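Local coordinates for protein lectin (Lotus tetragonolobus, PDB 2EIG) that probably recognises L-fucose-containing sugars as a tetrameric legume lectin of seeds, with one calcium and one manganese ion bound close together, at residues G57-F62 / E189-T194. Sequence-based numbering, arbitrary orientation.
Sequences GNVASF and EIDLKT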
loop_
_atom_site.group_PDB
_atom_site.type_symbol
_atom_site.label_atom_id
_atom_site.label_comp_id
_atom_site.label_asym_id
_atom_site.label_seq_id
_atom_site.Cartn_x
_atom_site.Cartn_y
_atom_site.Cartn_z
ATOM N N GLY A 57 -15.293 -14.408 -0.896
ATOM C CA GLY A 57 -14.662 -13.257 -0.292
ATOM C C GLY A 57 -13.843 -12.476 -1.324
ATOM O O GLY A 57 -13.122 -11.582 -0.942
ATOM N N ASN A 58 -13.935 -12.855 -2.607
ATOM C CA ASN A 58 -13.258 -12.147 -3.718
ATOM C C ASN A 58 -13.779 -10.722 -3.894
ATOM O O ASN A 58 -14.944 -10.490 -3.741
ATOM C CB ASN A 58 -13.381 -12.906 -5.047
ATOM C CG ASN A 58 -12.481 -14.168 -5.095
ATOM O OD1 ASN A 58 -12.763 -15.128 -5.817
ATOM N ND2 ASN A 58 -11.405 -14.158 -4.311
ATOM N N VAL A 59 -12.880 -9.787 -4.214
ATOM C CA VAL A 59 -13.236 -8.403 -4.510
ATOM C C VAL A 59 -12.888 -8.123 -5.972
ATOM O O VAL A 59 -11.884 -8.662 -6.499
ATOM C CB VAL A 59 -12.500 -7.452 -3.584
ATOM C CG1 VAL A 59 -12.848 -5.977 -3.876
ATOM C CG2 VAL A 59 -12.771 -7.845 -2.108
ATOM N N ALA A 60 -13.723 -7.330 -6.634
ATOM C CA ALA A 60 -13.492 -6.963 -8.046
ATOM C C ALA A 60 -12.246 -6.095 -8.258
ATOM O O ALA A 60 -11.870 -5.258 -7.396
ATOM C CB ALA A 60 -14.784 -6.250 -8.676
ATOM N N SER A 61 -11.595 -6.289 -9.415
ATOM C CA SER A 61 -10.673 -5.278 -9.904
ATOM C C SER A 61 -11.392 -4.483 -10.950
ATOM O O SER A 61 -12.305 -4.978 -11.630
ATOM C CB SER A 61 -9.402 -5.900 -10.520
ATOM O OG SER A 61 -8.620 -6.437 -9.484
ATOM N N PHE A 62 -10.993 -3.228 -11.116
ATOM C CA PHE A 62 -11.500 -2.500 -12.249
ATOM C C PHE A 62 -10.480 -1.526 -12.779
ATOM O O PHE A 62 -9.494 -1.170 -12.105
ATOM C CB PHE A 62 -12.864 -1.822 -11.985
ATOM C CG PHE A 62 -12.847 -0.703 -10.938
ATOM C CD1 PHE A 62 -12.481 0.600 -11.282
ATOM C CD2 PHE A 62 -13.254 -0.963 -9.638
ATOM C CE1 PHE A 62 -12.481 1.636 -10.329
ATOM C CE2 PHE A 62 -13.249 0.052 -8.668
ATOM C CZ PHE A 62 -12.867 1.357 -9.027
ATOM N N GLU A 189 -4.863 2.964 -0.562
ATOM C CA GLU A 189 -5.323 1.655 -0.213
ATOM C C GLU A 189 -6.770 1.708 0.250
ATOM O O GLU A 189 -7.104 2.453 1.167
ATOM C CB GLU A 189 -4.441 1.062 0.863
ATOM C CG GLU A 189 -4.698 -0.405 1.004
ATOM C CD GLU A 189 -4.976 -0.760 2.421
ATOM O OE1 GLU A 189 -4.239 -0.208 3.294
ATOM O OE2 GLU A 189 -5.898 -1.585 2.643
ATOM N N ILE A 190 -7.641 0.917 -0.393
ATOM C CA ILE A 190 -9.059 0.859 0.015
ATOM C C ILE A 190 -9.556 -0.571 -0.139
ATOM O O ILE A 190 -9.516 -1.119 -1.258
ATOM C CB ILE A 190 -9.989 1.778 -0.868
ATOM C CG1 ILE A 190 -9.405 3.156 -1.045
ATOM C CG2 ILE A 190 -11.432 1.849 -0.281
ATOM C CD1 ILE A 190 -10.187 4.057 -1.997
ATOM N N ASP A 191 -10.020 -1.188 0.941
ATOM C CA ASP A 191 -10.710 -2.461 0.813
ATOM C C ASP A 191 -12.174 -2.215 0.470
ATOM O O ASP A 191 -12.956 -1.872 1.359
ATOM C CB ASP A 191 -10.615 -3.291 2.110
ATOM C CG ASP A 191 -10.872 -4.790 1.875
ATOM O OD1 ASP A 191 -10.209 -5.606 2.568
ATOM O OD2 ASP A 191 -11.706 -5.162 1.001
ATOM N N LEU A 192 -12.543 -2.382 -0.813
ATOM C CA LEU A 192 -13.921 -2.154 -1.265
ATOM C C LEU A 192 -14.909 -2.964 -0.478
ATOM O O LEU A 192 -16.014 -2.525 -0.241
ATOM C CB LEU A 192 -14.103 -2.466 -2.758
ATOM C CG LEU A 192 -13.421 -1.560 -3.756
ATOM C CD1 LEU A 192 -13.838 -1.864 -5.212
ATOM C CD2 LEU A 192 -13.612 -0.069 -3.399
ATOM N N LYS A 193 -14.510 -4.154 -0.050
ATOM C CA LYS A 193 -15.442 -5.047 0.663
ATOM C C LYS A 193 -15.635 -4.591 2.102
ATOM O O LYS A 193 -16.625 -4.986 2.702
ATOM C CB LYS A 193 -14.983 -6.513 0.582
ATOM C CG LYS A 193 -15.948 -7.573 1.137
ATOM C CD LYS A 193 -15.311 -8.976 1.181
ATOM C CE LYS A 193 -16.335 -10.004 1.743
ATOM N NZ LYS A 193 -15.817 -10.955 2.821
ATOM N N THR A 194 -14.739 -3.755 2.663
ATOM C CA THR A 194 -14.974 -3.224 4.029
ATOM C C THR A 194 -15.936 -2.062 3.985
ATOM O O THR A 194 -16.757 -1.860 4.883
ATOM C CB THR A 194 -13.694 -2.791 4.837
ATOM O OG1 THR A 194 -12.857 -1.927 4.062
ATOM C CG2 THR A 194 -12.840 -3.993 5.365
#
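Val59 straddles the first turn of helix 192-195, resting one methyl on each of two successive residues. Its CG1, anti to the backbone N (chi1 180°), meets Leu192 CB at 3.9 Å, while CG2 lies 3.7 Å from Lys193 CB. Beyond this fork the two helix side chains part company. Leu192 runs inward, and its CD1 comes up to the edge of the Phe62 ring, close to the ring plane, 4.0 Å from CE2. Lys193 extends the other way, past Gly57, with CD 4.0 Å from Gly57 O and NZ 4.0 Å from Gly57 CA; its ammonium also makes a cation-pi contact with Trp52. In the jelly-roll sandwich of legume lectins, the contact joins the loop entering strand 61-72 to the short helix that follows strand 183-189 and precedes strand 199-208. Leu86 of strand 81-88, in the facing sheet, touches both Phe62 and Leu192, so the inner end of the contact belongs to the hydrophobic core. Asp191 caps the helix: OD2 accepts from Lys193 N at 3.2 Å, a bent bond (139°) received on the anti side, 24° out of the carboxylate plane. Ala60 O, by contrast, is buried beside Leu192 CD1 without a polar partner in the model.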